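Local coordinates for Tlr1789 protein (Thermosynechococcus elongatus, PDB 2X8X) that belongs to the Omp85 family and probably helps insert or translocate proteins at the outer membrane, this chain being its N-terminal POTRA region, at residues V72-V84 / V95-L109. Sequence-based numbering, arbitrary orientation.
Sequences VVRPYPVLRAVQV and VNEIFAPQIGRTLNL
The F99 ring is sandwiched: V82 CG1 sits over one face in a CH-pi contact, 4.1 Å from the ring centroid, while I98 CG2 covers the opposite face and V95 O lies in plane at the edge. The V82 and F99 side chains cross at about a right angle. V82 CG1, anti to the backbone N (chi1 -179°), comes over the face, and CG2 reaches F99 CG at 3.7 Å. One turn back, V95 gives CG1 to V82 and CG2 to V84 CG1. The Y76 ring has L109 CD2 over one face and L107 O at its edge, near the plane; L109 also brings CD1 to 3.4 Å from Y76 OH. L107 O is buried here without a hydrogen-bonding partner. The R80 guanidinium is flanked on one face by V78 CG1.

Between the F99 and Y76 contacts the backbones are clamped by three hydrogen bonds. L107 N donates to P77 O (2.9 Å) and L79 N to R105 O (2.9 Å), the latter donor standing above the carbonyl plane. G104 N meets L79 O at 2.7 Å, nearly head-on to the carbonyl. That pins the type II turn from Q102 to R105; L79 CD2 packs against Q102 CB, 3.6 Å away, at its start. A water bridges Y76 O and T106 OG1. R105 itself turns to a salt bridge with E111.

The single bridge V78–T106 thus ties the linker leaving strand 66-75 to the loop between helices 92-99 and 109-125, at the junction of two successive POTRA domains. Edge strand 81-85 comes first in the second domain, followed by both helices and two more strands: the beta-alpha-alpha-beta-beta order of a POTRA domain.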
loop_
_atom_site.group_PDB
_atom_site.type_symbol
_atom_site.label_atom_id
_atom_site.label_comp_id
_atom_site.label_asym_id
_atom_site.label_seq_id
_atom_site.Cartn_x
_atom_site.Cartn_y
_atom_site.Cartn_z
ATOM N N VAL A 72 1.268 -5.986 29.252
ATOM C CA VAL A 72 1.930 -7.055 28.461
ATOM C C VAL A 72 1.883 -6.685 26.967
ATOM O O VAL A 72 0.814 -6.512 26.416
ATOM C CB VAL A 72 1.279 -8.447 28.663
ATOM C CG1 VAL A 72 2.197 -9.559 28.069
ATOM C CG2 VAL A 72 1.053 -8.714 30.168
ATOM N N VAL A 73 3.061 -6.642 26.358
ATOM C CA VAL A 73 3.269 -6.113 25.054
ATOM C C VAL A 73 3.963 -7.208 24.242
ATOM O O VAL A 73 4.748 -7.971 24.811
ATOM C CB VAL A 73 4.125 -4.903 25.325
ATOM C CG1 VAL A 73 5.470 -4.899 24.704
ATOM C CG2 VAL A 73 3.305 -3.626 25.315
ATOM N N ARG A 74 3.620 -7.312 22.935
ATOM C CA ARG A 74 4.160 -8.315 22.001
ATOM C C ARG A 74 4.544 -7.466 20.770
ATOM O O ARG A 74 3.666 -7.012 20.037
ATOM C CB ARG A 74 3.081 -9.369 21.637
ATOM C CG ARG A 74 3.614 -10.493 20.775
ATOM C CD ARG A 74 2.502 -11.568 20.508
ATOM N NE ARG A 74 2.596 -11.589 19.082
ATOM C CZ ARG A 74 1.645 -11.377 18.187
ATOM N NH1 ARG A 74 0.354 -11.305 18.493
ATOM N NH2 ARG A 74 2.048 -11.331 16.943
ATOM N N PRO A 75 5.806 -7.081 20.688
ATOM C CA PRO A 75 6.302 -6.265 19.632
ATOM C C PRO A 75 6.236 -7.028 18.294
ATOM O O PRO A 75 6.242 -8.307 18.272
ATOM C CB PRO A 75 7.765 -6.103 19.974
ATOM C CG PRO A 75 7.837 -6.474 21.538
ATOM C CD PRO A 75 6.807 -7.435 21.710
ATOM N N TYR A 76 6.226 -6.273 17.201
ATOM C CA TYR A 76 6.448 -6.901 15.906
ATOM C C TYR A 76 7.918 -7.372 15.959
ATOM O O TYR A 76 8.653 -6.866 16.772
ATOM C CB TYR A 76 6.242 -5.925 14.733
ATOM C CG TYR A 76 4.801 -5.445 14.606
ATOM C CD1 TYR A 76 3.774 -6.330 14.227
ATOM C CD2 TYR A 76 4.466 -4.122 14.831
ATOM C CE1 TYR A 76 2.428 -5.920 14.141
ATOM C CE2 TYR A 76 3.160 -3.713 14.731
ATOM C CZ TYR A 76 2.134 -4.630 14.391
ATOM O OH TYR A 76 0.804 -4.176 14.295
ATOM N N PRO A 77 8.317 -8.346 15.105
ATOM C CA PRO A 77 9.680 -8.884 15.046
ATOM C C PRO A 77 10.635 -7.807 14.564
ATOM O O PRO A 77 10.199 -6.802 13.957
ATOM C CB PRO A 77 9.610 -9.930 13.908
ATOM C CG PRO A 77 8.158 -10.143 13.590
ATOM C CD PRO A 77 7.388 -8.973 14.121
ATOM N N VAL A 78 11.932 -8.005 14.788
ATOM C CA VAL A 78 12.946 -7.168 14.156
ATOM C C VAL A 78 12.828 -7.391 12.635
ATOM O O VAL A 78 12.708 -8.526 12.174
ATOM C CB VAL A 78 14.370 -7.472 14.655
ATOM C CG1 VAL A 78 15.422 -6.742 13.811
ATOM C CG2 VAL A 78 14.519 -6.972 16.122
ATOM N N LEU A 79 12.805 -6.307 11.884
ATOM C CA LEU A 79 12.652 -6.424 10.442
ATOM C C LEU A 79 13.926 -6.923 9.755
ATOM O O LEU A 79 15.005 -6.286 9.878
ATOM C CB LEU A 79 12.246 -5.028 9.871
ATOM C CG LEU A 79 12.065 -5.020 8.344
ATOM C CD1 LEU A 79 10.852 -5.937 7.932
ATOM C CD2 LEU A 79 11.846 -3.614 7.825
ATOM N N ARG A 80 13.824 -8.030 9.009
ATOM C CA ARG A 80 15.001 -8.584 8.314
ATOM C C ARG A 80 14.990 -8.414 6.787
ATOM O O ARG A 80 16.053 -8.434 6.145
ATOM C CB ARG A 80 15.117 -10.089 8.570
ATOM C CG ARG A 80 15.213 -10.439 10.038
ATOM C CD ARG A 80 16.447 -9.842 10.691
ATOM N NE ARG A 80 16.430 -10.195 12.120
ATOM C CZ ARG A 80 17.340 -9.778 12.979
ATOM N NH1 ARG A 80 18.316 -8.958 12.564
ATOM N NH2 ARG A 80 17.230 -10.137 14.244
ATOM N N ALA A 81 13.807 -8.282 6.203
ATOM C CA ALA A 81 13.710 -8.170 4.740
ATOM C C ALA A 81 12.320 -7.772 4.353
ATOM O O ALA A 81 11.308 -8.056 5.094
ATOM C CB ALA A 81 14.042 -9.588 4.033
ATOM N N VAL A 82 12.227 -7.099 3.182
ATOM C CA VAL A 82 10.884 -6.811 2.638
ATOM C C VAL A 82 10.975 -7.324 1.208
ATOM O O VAL A 82 11.931 -7.000 0.534
ATOM C CB VAL A 82 10.554 -5.319 2.615
ATOM C CG1 VAL A 82 9.103 -5.070 2.046
ATOM C CG2 VAL A 82 10.703 -4.715 4.056
ATOM N N GLN A 83 10.018 -8.172 0.805
ATOM C CA GLN A 83 9.981 -8.798 -0.536
ATOM C C GLN A 83 8.602 -8.472 -1.169
ATOM O O GLN A 83 7.608 -8.187 -0.477
ATOM C CB GLN A 83 10.268 -10.311 -0.470
ATOM C CG GLN A 83 9.347 -11.043 0.414
ATOM C CD GLN A 83 9.710 -12.501 0.684
ATOM O OE1 GLN A 83 10.845 -12.943 0.503
ATOM N NE2 GLN A 83 8.720 -13.266 1.126
ATOM N N VAL A 84 8.536 -8.464 -2.485
ATOM C CA VAL A 84 7.303 -8.051 -3.102
ATOM C C VAL A 84 6.878 -9.141 -4.117
ATOM O O VAL A 84 7.729 -9.774 -4.760
ATOM C CB VAL A 84 7.488 -6.677 -3.726
ATOM C CG1 VAL A 84 8.614 -6.739 -4.708
ATOM C CG2 VAL A 84 6.309 -6.296 -4.527
ATOM N N VAL A 95 12.929 -1.972 -3.946
ATOM C CA VAL A 95 12.265 -2.291 -2.667
ATOM C C VAL A 95 13.273 -2.388 -1.526
ATOM O O VAL A 95 13.050 -1.777 -0.459
ATOM C CB VAL A 95 11.366 -3.568 -2.760
ATOM C CG1 VAL A 95 11.003 -4.015 -1.395
ATOM C CG2 VAL A 95 10.094 -3.285 -3.559
ATOM N N ASN A 96 14.422 -3.035 -1.767
ATOM C CA ASN A 96 15.479 -3.201 -0.733
ATOM C C ASN A 96 16.045 -1.853 -0.345
ATOM O O ASN A 96 16.257 -1.546 0.843
ATOM C CB ASN A 96 16.657 -4.099 -1.186
ATOM C CG ASN A 96 16.268 -5.566 -1.411
ATOM O OD1 ASN A 96 16.956 -6.307 -2.158
ATOM N ND2 ASN A 96 15.192 -6.010 -0.787
ATOM N N GLU A 97 16.282 -1.018 -1.348
ATOM C CA GLU A 97 16.740 0.352 -1.078
ATOM C C GLU A 97 15.710 1.215 -0.289
ATOM O O GLU A 97 16.058 1.901 0.677
ATOM C CB GLU A 97 17.142 0.951 -2.413
ATOM C CG GLU A 97 17.258 2.449 -2.512
ATOM C CD GLU A 97 17.418 2.884 -3.991
ATOM O OE1 GLU A 97 17.623 1.985 -4.880
ATOM O OE2 GLU A 97 17.344 4.114 -4.254
ATOM N N ILE A 98 14.440 1.218 -0.685
ATOM C CA ILE A 98 13.396 1.939 0.105
ATOM C C ILE A 98 13.353 1.558 1.597
ATOM O O ILE A 98 13.327 2.426 2.482
ATOM C CB ILE A 98 11.968 1.777 -0.569
ATOM C CG1 ILE A 98 11.953 2.539 -1.877
ATOM C CG2 ILE A 98 10.781 2.184 0.397
ATOM C CD1 ILE A 98 10.808 2.051 -2.804
ATOM N N PHE A 99 13.468 0.270 1.873
ATOM C CA PHE A 99 13.294 -0.228 3.195
ATOM C C PHE A 99 14.618 -0.422 3.963
ATOM O O PHE A 99 14.540 -0.603 5.165
ATOM C CB PHE A 99 12.383 -1.508 3.239
ATOM C CG PHE A 99 10.947 -1.247 2.857
ATOM C CD1 PHE A 99 10.526 -1.441 1.543
ATOM C CD2 PHE A 99 10.004 -0.797 3.779
ATOM C CE1 PHE A 99 9.199 -1.186 1.161
ATOM C CE2 PHE A 99 8.701 -0.581 3.396
ATOM C CZ PHE A 99 8.286 -0.772 2.077
ATOM N N ALA A 100 15.796 -0.333 3.316
ATOM C CA ALA A 100 17.122 -0.433 4.035
ATOM C C ALA A 100 17.203 0.276 5.401
ATOM O O ALA A 100 17.758 -0.329 6.345
ATOM C CB ALA A 100 18.355 -0.014 3.107
ATOM N N PRO A 101 16.652 1.534 5.539
ATOM C CA PRO A 101 16.853 2.186 6.851
ATOM C C PRO A 101 16.148 1.489 8.039
ATOM O O PRO A 101 16.500 1.720 9.220
ATOM C CB PRO A 101 16.284 3.590 6.648
ATOM C CG PRO A 101 16.550 3.900 5.083
ATOM C CD PRO A 101 16.170 2.494 4.499
ATOM N N GLN A 102 15.167 0.655 7.719
ATOM C CA GLN A 102 14.336 -0.024 8.723
ATOM C C GLN A 102 14.843 -1.416 9.134
ATOM O O GLN A 102 14.348 -2.006 10.138
ATOM C CB GLN A 102 12.890 -0.167 8.195
ATOM C CG GLN A 102 12.223 1.179 7.993
ATOM C CD GLN A 102 10.814 1.061 7.399
ATOM O OE1 GLN A 102 10.509 1.726 6.391
ATOM N NE2 GLN A 102 9.976 0.235 7.982
ATOM N N ILE A 103 15.771 -1.956 8.342
ATOM C CA ILE A 103 16.159 -3.375 8.503
ATOM C C ILE A 103 17.045 -3.447 9.755
ATOM O O ILE A 103 17.826 -2.536 9.959
ATOM C CB ILE A 103 16.839 -3.894 7.215
ATOM C CG1 ILE A 103 15.731 -4.237 6.177
ATOM C CG2 ILE A 103 17.610 -5.224 7.509
ATOM C CD1 ILE A 103 16.108 -3.980 4.798
ATOM N N GLY A 104 16.839 -4.419 10.667
ATOM C CA GLY A 104 17.651 -4.560 11.860
ATOM C C GLY A 104 17.071 -3.945 13.111
ATOM O O GLY A 104 17.702 -4.051 14.188
ATOM N N ARG A 105 15.863 -3.342 13.045
ATOM C CA ARG A 105 15.210 -2.920 14.292
ATOM C C ARG A 105 13.808 -3.367 14.238
ATOM O O ARG A 105 13.322 -3.747 13.177
ATOM C CB ARG A 105 15.182 -1.396 14.459
ATOM C CG ARG A 105 16.075 -0.618 13.568
ATOM C CD ARG A 105 15.961 0.847 14.053
ATOM N NE ARG A 105 14.789 1.490 13.465
ATOM C CZ ARG A 105 14.837 2.126 12.305
ATOM N NH1 ARG A 105 16.026 2.211 11.710
ATOM N NH2 ARG A 105 13.744 2.705 11.778
ATOM N N THR A 106 13.133 -3.315 15.367
ATOM C CA THR A 106 11.784 -3.779 15.467
ATOM C C THR A 106 10.982 -3.102 14.336
ATOM O O THR A 106 11.126 -1.886 14.099
ATOM C CB THR A 106 11.179 -3.233 16.781
ATOM O OG1 THR A 106 11.899 -3.819 17.849
ATOM C CG2 THR A 106 9.653 -3.607 16.911
ATOM N N LEU A 107 10.132 -3.875 13.681
ATOM C CA LEU A 107 9.312 -3.307 12.601
ATOM C C LEU A 107 8.280 -2.367 13.245
ATOM O O LEU A 107 7.688 -2.684 14.299
ATOM C CB LEU A 107 8.601 -4.469 11.907
ATOM C CG LEU A 107 7.377 -4.091 11.044
ATOM C CD1 LEU A 107 7.790 -3.404 9.745
ATOM C CD2 LEU A 107 6.713 -5.388 10.802
ATOM N N ASN A 108 8.065 -1.222 12.601
ATOM C CA ASN A 108 7.076 -0.270 12.991
ATOM C C ASN A 108 6.091 -0.116 11.818
ATOM O O ASN A 108 6.493 0.185 10.687
ATOM C CB ASN A 108 7.710 1.083 13.397
ATOM C CG ASN A 108 6.680 2.038 13.901
ATOM O OD1 ASN A 108 5.849 2.541 13.114
ATOM N ND2 ASN A 108 6.684 2.310 15.229
ATOM N N LEU A 109 4.814 -0.384 12.052
ATOM C CA LEU A 109 3.860 -0.323 10.944
ATOM C C LEU A 109 3.613 1.067 10.409
ATOM O O LEU A 109 3.263 1.203 9.260
ATOM C CB LEU A 109 2.544 -0.967 11.301
ATOM C CG LEU A 109 2.458 -2.504 11.328
ATOM C CD1 LEU A 109 1.004 -2.913 11.183
ATOM C CD2 LEU A 109 3.238 -3.292 10.319
HETATM O O HOH W 1 10.971 -6.654 18.246
#